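Local coordinates for abhydrolase domain-containing protein (Exiguobacterium antarcticum, PDB 5H3H) that probably hydrolyses carboxylic esters as an esterase of the alpha/beta hydrolase fold, and probably also acts as a perhydrolase, at residues T128-Y133 / D200-L205; I101-L106 / P206-D211; C223-A228 / S238-F243. All coordinates share one frame; numbering follows the deposited sequence.

Following the chain from the N terminus, helix 97-109, which leads away from the probable nucleophile elbow, supplies the first half of contact 2. Its partner, 206-211, comes 100 residues later, just ahead of strand 211-217, and the loop so closed contains the whole of contact 1. There 128-133, beyond strand 114-120, meets 200-205, joining the two ends of a mostly helical region. The two contacts touch, Leu201 and Leu205 packing on Leu103. Contact 3 follows in series and closes a short loop between helix 225-234 and edge strand 239-243; Phe227 of its first segment packs against Tyr133 of contact 1. Contact 2 thus ties helix 97-109 to the loop entering strand 211-217, and contact 3 a helix to the edge strand.

Contact 1. Residues T128-Y133 / D200-L205; sequences TQRDGY and DLRDGL
Arg202 reaches across to Asp131 and joins two loops through its guanidinium group. Its NH1 donates to Asp131 OD1 at 2.9 Å in an almost straight bond (176°) on the syn side of the carboxylate, and the two planar groups are nearly coplanar. The closer-packed part is formed by Arg130 and Tyr133. Arg130 CG sits over one face of the guanidinium, Tyr133 CB stands 3.8 Å from Arg202 NH1, and Tyr133 CD1 meets Arg202 CD at 4.0 Å. Tyr133 is buried, its OH bonded to Val126 O. On the solvent side Asp131 is exposed and poorly ordered, although OD1 also accepts from Gly132 N, on the anti side; a water bridges Arg202 NH1 and Gly132 O. Asp200 fixes the rotation of the arginine. NE and NH2 grip its two oxygens side-on, both from above the carboxylate plane, NH2 lying 2.9 Å from Asp200 OD2, while Asp200 OD1 also takes the backbone N of Arg202 in an Asx turn. A bend at chi3 (-61°) turns the guanidinium back toward Asp200. With one carboxylate at each of two edges, the arginine's positive charge is probably well balanced, Asp200 engaging two guanidinium nitrogens and the poorly ordered Asp131 one.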
loop_
_atom_site.group_PDB
_atom_site.type_symbol
_atom_site.label_atom_id
_atom_site.label_comp_id
_atom_site.label_asym_id
_atom_site.label_seq_id
_atom_site.Cartn_x
_atom_site.Cartn_y
_atom_site.Cartn_z
ATOM N N THR B 128 20.979 -0.603 -12.608
ATOM C CA THR B 128 22.443 -0.656 -12.529
ATOM C C THR B 128 22.910 -1.857 -11.672
ATOM O O THR B 128 22.134 -2.416 -10.889
ATOM C CB THR B 128 23.028 0.698 -12.036
ATOM O OG1 THR B 128 22.457 1.084 -10.757
ATOM C CG2 THR B 128 22.740 1.762 -13.107
ATOM N N GLN B 129 24.154 -2.281 -11.875
ATOM C CA GLN B 129 24.665 -3.493 -11.196
ATOM C C GLN B 129 24.826 -3.259 -9.696
ATOM O O GLN B 129 24.986 -2.127 -9.250
ATOM C CB GLN B 129 25.995 -3.934 -11.794
ATOM C CG GLN B 129 25.959 -4.107 -13.294
ATOM C CD GLN B 129 26.920 -5.181 -13.817
ATOM O OE1 GLN B 129 27.776 -5.696 -13.075
ATOM N NE2 GLN B 129 26.766 -5.536 -15.095
ATOM N N ARG B 130 24.674 -4.322 -8.918
ATOM C CA ARG B 130 24.803 -4.286 -7.459
ATOM C C ARG B 130 25.382 -5.616 -7.003
ATOM O O ARG B 130 25.402 -6.584 -7.780
ATOM C CB ARG B 130 23.467 -4.127 -6.745
ATOM C CG ARG B 130 22.744 -2.814 -6.930
ATOM C CD ARG B 130 23.225 -1.649 -6.069
ATOM N NE ARG B 130 22.298 -0.534 -6.272
ATOM C CZ ARG B 130 22.208 0.189 -7.389
ATOM N NH1 ARG B 130 23.012 -0.048 -8.429
ATOM N NH2 ARG B 130 21.309 1.157 -7.477
ATOM N N ASP B 131 25.832 -5.625 -5.739
ATOM C CA ASP B 131 26.313 -6.804 -4.988
ATOM C C ASP B 131 26.151 -8.194 -5.662
ATOM O O ASP B 131 27.127 -8.725 -6.193
ATOM C CB ASP B 131 25.691 -6.788 -3.579
ATOM C CG ASP B 131 24.201 -6.418 -3.593
ATOM O OD1 ASP B 131 23.413 -7.266 -4.059
ATOM O OD2 ASP B 131 23.828 -5.293 -3.161
ATOM N N GLY B 132 24.942 -8.754 -5.638
ATOM C CA GLY B 132 24.612 -10.019 -6.317
ATOM C C GLY B 132 23.570 -9.805 -7.411
ATOM O O GLY B 132 22.576 -10.550 -7.516
ATOM N N TYR B 133 23.784 -8.760 -8.217
ATOM C CA TYR B 133 22.871 -8.393 -9.310
ATOM C C TYR B 133 23.789 -7.909 -10.414
ATOM O O TYR B 133 23.913 -6.712 -10.660
ATOM C CB TYR B 133 21.881 -7.332 -8.812
ATOM C CG TYR B 133 20.758 -6.971 -9.745
ATOM C CD1 TYR B 133 19.620 -7.776 -9.871
ATOM C CD2 TYR B 133 20.822 -5.805 -10.504
ATOM C CE1 TYR B 133 18.600 -7.429 -10.751
ATOM C CE2 TYR B 133 19.808 -5.430 -11.346
ATOM C CZ TYR B 133 18.678 -6.204 -11.467
ATOM O OH TYR B 133 17.706 -5.763 -12.350
ATOM N N ASP B 200 16.392 0.873 -6.262
ATOM C CA ASP B 200 16.584 -0.567 -6.112
ATOM C C ASP B 200 15.275 -1.147 -5.558
ATOM O O ASP B 200 14.944 -0.906 -4.406
ATOM C CB ASP B 200 17.796 -0.848 -5.169
ATOM C CG ASP B 200 17.846 -2.330 -4.607
ATOM O OD1 ASP B 200 17.036 -3.232 -5.006
ATOM O OD2 ASP B 200 18.716 -2.582 -3.751
ATOM N N LEU B 201 14.527 -1.860 -6.391
ATOM C CA LEU B 201 13.248 -2.417 -5.982
ATOM C C LEU B 201 13.312 -3.907 -5.657
ATOM O O LEU B 201 12.255 -4.543 -5.581
ATOM C CB LEU B 201 12.190 -2.191 -7.074
ATOM C CG LEU B 201 12.036 -0.745 -7.567
ATOM C CD1 LEU B 201 11.043 -0.665 -8.711
ATOM C CD2 LEU B 201 11.610 0.197 -6.461
ATOM N N ARG B 202 14.501 -4.469 -5.394
ATOM C CA ARG B 202 14.589 -5.946 -5.204
ATOM C C ARG B 202 13.693 -6.473 -4.049
ATOM O O ARG B 202 12.908 -7.388 -4.242
ATOM C CB ARG B 202 16.042 -6.434 -5.051
ATOM C CG ARG B 202 16.731 -6.496 -6.405
ATOM C CD ARG B 202 18.173 -6.838 -6.269
ATOM N NE ARG B 202 18.821 -5.807 -5.468
ATOM C CZ ARG B 202 20.023 -5.907 -4.924
ATOM N NH1 ARG B 202 20.776 -7.001 -5.140
ATOM N NH2 ARG B 202 20.499 -4.887 -4.181
ATOM N N ASP B 203 13.768 -5.841 -2.899
ATOM C CA ASP B 203 12.888 -6.160 -1.746
ATOM C C ASP B 203 11.390 -6.123 -2.047
ATOM O O ASP B 203 10.600 -6.855 -1.440
ATOM C CB ASP B 203 13.165 -5.187 -0.561
ATOM C CG ASP B 203 14.176 -5.733 0.464
ATOM O OD1 ASP B 203 14.688 -6.875 0.338
ATOM O OD2 ASP B 203 14.439 -4.997 1.444
ATOM N N GLY B 204 10.985 -5.240 -2.953
ATOM C CA GLY B 204 9.586 -4.977 -3.218
ATOM C C GLY B 204 8.883 -5.949 -4.151
ATOM O O GLY B 204 7.662 -6.127 -4.022
ATOM N N LEU B 205 9.604 -6.517 -5.121
ATOM C CA LEU B 205 9.031 -7.475 -6.088
ATOM C C LEU B 205 8.140 -8.567 -5.510
ATOM O O LEU B 205 7.022 -8.761 -5.978
ATOM C CB LEU B 205 10.136 -8.132 -6.955
ATOM C CG LEU B 205 10.920 -7.306 -7.990
ATOM C CD1 LEU B 205 11.546 -8.196 -9.060
ATOM C CD2 LEU B 205 10.037 -6.245 -8.638
HETATM O O HOH W 1 20.004 -9.893 -5.735
#

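Contact 2. Residues I101-L106 / P206-D211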
loop_
_atom_site.group_PDB
_atom_site.type_symbol
_atom_site.label_atom_id
_atom_site.label_comp_id
_atom_site.label_asym_id
_atom_site.label_seq_id
_atom_site.Cartn_x
_atom_site.Cartn_y
_atom_site.Cartn_z
ATOM N N ILE B 101 8.698 2.834 -12.016
ATOM C CA ILE B 101 7.723 3.742 -11.373
ATOM C C ILE B 101 6.398 3.024 -11.124
ATOM O O ILE B 101 5.755 3.231 -10.083
ATOM C CB ILE B 101 7.551 5.034 -12.179
ATOM C CG1 ILE B 101 8.885 5.825 -12.240
ATOM C CG2 ILE B 101 6.406 5.898 -11.619
ATOM C CD1 ILE B 101 8.906 6.890 -13.313
ATOM N N ALA B 102 5.945 2.235 -12.086
ATOM C CA ALA B 102 4.742 1.438 -11.897
ATOM C C ALA B 102 4.799 0.526 -10.661
ATOM O O ALA B 102 3.852 0.489 -9.904
ATOM C CB ALA B 102 4.474 0.619 -13.136
ATOM N N LEU B 103 5.891 -0.194 -10.464
ATOM C CA LEU B 103 6.122 -1.028 -9.267
ATOM C C LEU B 103 6.083 -0.222 -7.955
ATOM O O LEU B 103 5.398 -0.629 -6.971
ATOM C CB LEU B 103 7.440 -1.820 -9.383
ATOM C CG LEU B 103 7.369 -2.916 -10.450
ATOM C CD1 LEU B 103 8.743 -3.342 -10.963
ATOM C CD2 LEU B 103 6.645 -4.154 -9.946
ATOM N N LYS B 104 6.807 0.908 -7.944
ATOM C CA LYS B 104 6.908 1.746 -6.770
ATOM C C LYS B 104 5.519 2.288 -6.391
ATOM O O LYS B 104 5.209 2.408 -5.198
ATOM C CB LYS B 104 7.828 2.941 -7.048
ATOM C CG LYS B 104 8.264 3.752 -5.833
ATOM C CD LYS B 104 8.876 2.884 -4.757
ATOM C CE LYS B 104 10.020 3.582 -4.028
ATOM N NZ LYS B 104 10.891 2.516 -3.429
ATOM N N TYR B 105 4.745 2.643 -7.417
ATOM C CA TYR B 105 3.395 3.097 -7.242
ATOM C C TYR B 105 2.562 2.024 -6.586
ATOM O O TYR B 105 1.745 2.318 -5.650
ATOM C CB TYR B 105 2.758 3.425 -8.566
ATOM C CG TYR B 105 1.244 3.450 -8.433
ATOM C CD1 TYR B 105 0.577 4.496 -7.771
ATOM C CD2 TYR B 105 0.475 2.373 -8.896
ATOM C CE1 TYR B 105 -0.817 4.504 -7.635
ATOM C CE2 TYR B 105 -0.882 2.361 -8.754
ATOM C CZ TYR B 105 -1.544 3.411 -8.080
ATOM O OH TYR B 105 -2.917 3.379 -7.916
ATOM N N LEU B 106 2.710 0.794 -7.085
ATOM C CA LEU B 106 1.967 -0.343 -6.427
ATOM C C LEU B 106 2.389 -0.573 -4.969
ATOM O O LEU B 106 1.521 -0.821 -4.117
ATOM C CB LEU B 106 2.089 -1.624 -7.214
ATOM C CG LEU B 106 1.083 -2.080 -8.275
ATOM C CD1 LEU B 106 -0.115 -1.205 -8.605
ATOM C CD2 LEU B 106 1.798 -2.571 -9.527
ATOM N N PRO B 206 8.608 -9.283 -4.472
ATOM C CA PRO B 206 7.682 -10.257 -3.844
ATOM C C PRO B 206 6.440 -9.695 -3.113
ATOM O O PRO B 206 5.617 -10.491 -2.667
ATOM C CB PRO B 206 8.573 -11.013 -2.862
ATOM C CG PRO B 206 9.852 -10.262 -2.784
ATOM C CD PRO B 206 10.003 -9.523 -4.064
ATOM N N LYS B 207 6.291 -8.374 -2.995
ATOM C CA LYS B 207 5.099 -7.755 -2.393
ATOM C C LYS B 207 4.030 -7.450 -3.412
ATOM O O LYS B 207 2.875 -7.193 -3.063
ATOM C CB LYS B 207 5.467 -6.476 -1.634
ATOM C CG LYS B 207 5.958 -6.758 -0.233
ATOM C CD LYS B 207 7.374 -6.263 0.002
ATOM C CE LYS B 207 7.953 -6.858 1.281
ATOM N NZ LYS B 207 9.061 -6.010 1.818
ATOM N N ILE B 208 4.399 -7.527 -4.685
ATOM C CA ILE B 208 3.464 -7.276 -5.757
ATOM C C ILE B 208 2.525 -8.463 -5.777
ATOM O O ILE B 208 3.019 -9.596 -5.718
ATOM C CB ILE B 208 4.223 -7.141 -7.119
ATOM C CG1 ILE B 208 5.144 -5.931 -7.051
ATOM C CG2 ILE B 208 3.257 -7.046 -8.301
ATOM C CD1 ILE B 208 4.433 -4.657 -6.674
ATOM N N THR B 209 1.204 -8.191 -5.826
ATOM C CA THR B 209 0.124 -9.213 -5.878
ATOM C C THR B 209 -0.660 -9.246 -7.182
ATOM O O THR B 209 -1.366 -10.212 -7.443
ATOM C CB THR B 209 -0.974 -8.942 -4.804
ATOM O OG1 THR B 209 -0.369 -8.586 -3.568
ATOM C CG2 THR B 209 -1.901 -10.149 -4.584
ATOM N N VAL B 210 -0.578 -8.181 -7.969
ATOM C CA VAL B 210 -1.424 -7.993 -9.132
ATOM C C VAL B 210 -0.957 -8.935 -10.233
ATOM O O VAL B 210 0.243 -9.212 -10.346
ATOM C CB VAL B 210 -1.294 -6.545 -9.712
ATOM C CG1 VAL B 210 -2.399 -6.269 -10.706
ATOM C CG2 VAL B 210 -1.335 -5.500 -8.608
ATOM N N ASP B 211 -1.896 -9.379 -11.042
ATOM C CA ASP B 211 -1.613 -10.081 -12.303
ATOM C C ASP B 211 -0.638 -9.302 -13.159
ATOM O O ASP B 211 -0.943 -8.181 -13.539
ATOM C CB ASP B 211 -2.891 -10.233 -13.126
ATOM C CG ASP B 211 -3.844 -11.346 -12.593
ATOM O OD1 ASP B 211 -3.566 -12.015 -11.570
ATOM O OD2 ASP B 211 -4.896 -11.542 -13.234
#
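Leu103 and Ile208 cross at about a right angle, so that one methyl of the leucine meets the longer branch of the isoleucine. Leu103 CD2 lies 3.7 Å from Ile208 CG1 and 4.0 Å from Ile208 CD1, touching two successive carbons of that branch. Ile208 CG1 is anti to the carbonyl carbon (chi1 -63°), and the further bend at chi2 (-55°) brings CD1 close to the helix. There CD1 ends 3.9 Å from Leu106 CB, filling the place between two leucines that stand almost one helical turn apart. The first bond of the Leu106 side chain is directed toward the loop, and its branch point CG meets a second residue, Val210 CG2, at 4.2 Å. Ile208 and Val210 therefore approach the same helix face one after the other, and all four side chains are buried. No hydrogen bond spans the two segments; the union is wholly apolar. Leu103 and Leu106 also rest on Leu117 of strand 114-120, while Leu107 adds to the cover of Ile208. In the alpha/beta hydrolase fold the helix following the nucleophile strand packs on the central sheet, and here the loop entering strand 211-217 extends that apolar packing.

Contact 3. Residues C223-A228 / S238-F243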
loop_
_atom_site.group_PDB
_atom_site.type_symbol
_atom_site.label_atom_id
_atom_site.label_comp_id
_atom_site.label_asym_id
_atom_site.label_seq_id
_atom_site.Cartn_x
_atom_site.Cartn_y
_atom_site.Cartn_z
ATOM N N CYS B 223 18.186 -2.116 -21.027
ATOM C CA CYS B 223 17.781 -2.982 -19.963
ATOM C C CYS B 223 17.976 -4.429 -20.432
ATOM O O CYS B 223 17.190 -4.984 -21.185
ATOM C CB CYS B 223 16.311 -2.771 -19.604
ATOM S SG CYS B 223 16.001 -1.158 -18.914
ATOM N N PRO B 224 19.024 -5.068 -19.953
ATOM C CA PRO B 224 19.299 -6.381 -20.461
ATOM C C PRO B 224 18.200 -7.409 -20.124
ATOM O O PRO B 224 17.510 -7.373 -19.035
ATOM C CB PRO B 224 20.644 -6.770 -19.809
ATOM C CG PRO B 224 21.061 -5.655 -18.952
ATOM C CD PRO B 224 20.039 -4.550 -19.017
ATOM N N PHE B 225 18.039 -8.327 -21.043
ATOM C CA PHE B 225 17.029 -9.354 -20.879
ATOM C C PHE B 225 17.052 -10.064 -19.522
ATOM O O PHE B 225 15.959 -10.467 -19.023
ATOM C CB PHE B 225 17.124 -10.359 -21.989
ATOM C CG PHE B 225 16.028 -11.363 -21.945
ATOM C CD1 PHE B 225 14.758 -11.036 -22.410
ATOM C CD2 PHE B 225 16.246 -12.643 -21.417
ATOM C CE1 PHE B 225 13.721 -11.972 -22.351
ATOM C CE2 PHE B 225 15.208 -13.594 -21.381
ATOM C CZ PHE B 225 13.946 -13.240 -21.813
ATOM N N GLU B 226 18.259 -10.207 -18.923
ATOM C CA GLU B 226 18.394 -10.756 -17.576
ATOM C C GLU B 226 17.478 -10.059 -16.525
ATOM O O GLU B 226 16.967 -10.732 -15.594
ATOM C CB GLU B 226 19.844 -10.781 -17.105
ATOM C CG GLU B 226 20.710 -11.798 -17.847
ATOM C CD GLU B 226 21.498 -11.233 -19.017
ATOM O OE1 GLU B 226 21.092 -10.210 -19.629
ATOM O OE2 GLU B 226 22.558 -11.827 -19.318
ATOM N N PHE B 227 17.260 -8.749 -16.666
ATOM C CA PHE B 227 16.273 -8.057 -15.769
ATOM C C PHE B 227 14.909 -8.761 -15.828
ATOM O O PHE B 227 14.231 -8.937 -14.793
ATOM C CB PHE B 227 16.024 -6.622 -16.212
ATOM C CG PHE B 227 17.142 -5.622 -15.942
ATOM C CD1 PHE B 227 18.411 -5.985 -15.514
ATOM C CD2 PHE B 227 16.902 -4.276 -16.225
ATOM C CE1 PHE B 227 19.401 -5.027 -15.332
ATOM C CE2 PHE B 227 17.892 -3.296 -16.033
ATOM C CZ PHE B 227 19.154 -3.681 -15.590
ATOM N N ALA B 228 14.493 -9.171 -17.033
ATOM C CA ALA B 228 13.200 -9.840 -17.218
ATOM C C ALA B 228 13.135 -11.175 -16.500
ATOM O O ALA B 228 12.157 -11.492 -15.873
ATOM C CB ALA B 228 12.872 -10.038 -18.694
ATOM N N SER B 238 3.434 -13.709 -12.489
ATOM C CA SER B 238 3.825 -13.048 -13.755
ATOM C C SER B 238 3.997 -13.997 -14.962
ATOM O O SER B 238 4.572 -15.074 -14.819
ATOM C CB SER B 238 5.120 -12.247 -13.572
ATOM O OG SER B 238 6.241 -13.063 -13.238
ATOM N N ARG B 239 3.496 -13.596 -16.129
ATOM C CA ARG B 239 3.813 -14.246 -17.416
ATOM C C ARG B 239 4.947 -13.507 -18.103
ATOM O O ARG B 239 5.120 -12.318 -17.900
ATOM C CB ARG B 239 2.618 -14.234 -18.348
ATOM C CG ARG B 239 1.358 -14.845 -17.732
ATOM C CD ARG B 239 0.215 -14.999 -18.733
ATOM N NE ARG B 239 -0.650 -16.135 -18.375
ATOM C CZ ARG B 239 -1.631 -16.122 -17.464
ATOM N NH1 ARG B 239 -1.923 -15.010 -16.786
ATOM N NH2 ARG B 239 -2.335 -17.239 -17.224
ATOM N N LEU B 240 5.699 -14.197 -18.942
ATOM C CA LEU B 240 6.804 -13.562 -19.679
ATOM C C LEU B 240 6.621 -13.788 -21.162
ATOM O O LEU B 240 6.568 -14.937 -21.592
ATOM C CB LEU B 240 8.122 -14.188 -19.255
ATOM C CG LEU B 240 9.352 -13.856 -20.109
ATOM C CD1 LEU B 240 9.588 -12.341 -20.066
ATOM C CD2 LEU B 240 10.578 -14.635 -19.644
ATOM N N GLU B 241 6.536 -12.708 -21.951
ATOM C CA GLU B 241 6.587 -12.811 -23.411
ATOM C C GLU B 241 7.881 -12.200 -23.964
ATOM O O GLU B 241 8.089 -11.002 -23.879
ATOM C CB GLU B 241 5.378 -12.151 -24.084
ATOM C CG GLU B 241 4.219 -13.121 -24.406
ATOM C CD GLU B 241 4.412 -14.084 -25.604
ATOM O OE1 GLU B 241 4.982 -13.717 -26.664
ATOM O OE2 GLU B 241 3.939 -15.231 -25.499
ATOM N N VAL B 242 8.695 -13.034 -24.599
ATOM C CA VAL B 242 10.012 -12.677 -25.077
ATOM C C VAL B 242 9.817 -12.152 -26.496
ATOM O O VAL B 242 9.224 -12.804 -27.344
ATOM C CB VAL B 242 10.940 -13.918 -25.089
ATOM C CG1 VAL B 242 12.362 -13.577 -25.546
ATOM C CG2 VAL B 242 10.989 -14.576 -23.699
ATOM N N PHE B 243 10.417 -11.011 -26.768
ATOM C CA PHE B 243 10.402 -10.425 -28.068
ATOM C C PHE B 243 11.740 -10.775 -28.701
ATOM O O PHE B 243 12.760 -10.192 -28.375
ATOM C CB PHE B 243 10.065 -8.926 -27.970
ATOM C CG PHE B 243 8.588 -8.704 -27.728
ATOM C CD1 PHE B 243 8.023 -9.020 -26.503
ATOM C CD2 PHE B 243 7.766 -8.306 -28.736
ATOM C CE1 PHE B 243 6.655 -8.890 -26.275
ATOM C CE2 PHE B 243 6.397 -8.186 -28.529
ATOM C CZ PHE B 243 5.851 -8.453 -27.279
#
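The first turn of helix 225-234 lies beside strand 239-243, with CA atoms 7.8 Å apart at Ala228 and Leu240 and 8.8 Å at Phe225 and Val242, a spacing bridged by side chains without any hydrogen bond between the segments. Phe225 makes the main reach. With CG anti to the backbone N (chi1 -174°), its ring reaches the strand and crosses Val242 at about a right angle. Both valine methyls meet the far end of the ring: Val242 CG1 lies 3.8 Å from Phe225 CE1, and Val242 CG2 is equally near Phe225 CZ. The same CZ touches Leu240 CD2 at 4.2 Å, so the ring end spans two strand residues that lie two positions apart. The other branch of this leucine, CD1, approaches Ala228 CB at 4.2 Å. Ala228 CB in turn sits over one face of the Phe225 ring, offset toward its rim. Were Phe225 replaced by an alanine, the methyls of Val242 and CD2 of Leu240 would probably lose their aromatic partner, opening a gap between the helix start and the strand. Phe225 and Ala228 are buried, whereas Leu240 and Val242 remain partly exposed, as suits the last strand of the sheet within this chain. Strand 211-217, helix 225-234 and strand 239-243 form a beta-alpha-beta unit, and the contact joins its helix to its second strand. Ala228 also packs on His216 and Leu240 on Ile214, both of the first strand, while His232 further along the helix adds to the cover of Leu240. At the C-terminal end of the strand, Lys257 of helix 255-267 donates to Val242 O and makes a cation-pi contact with Phe243.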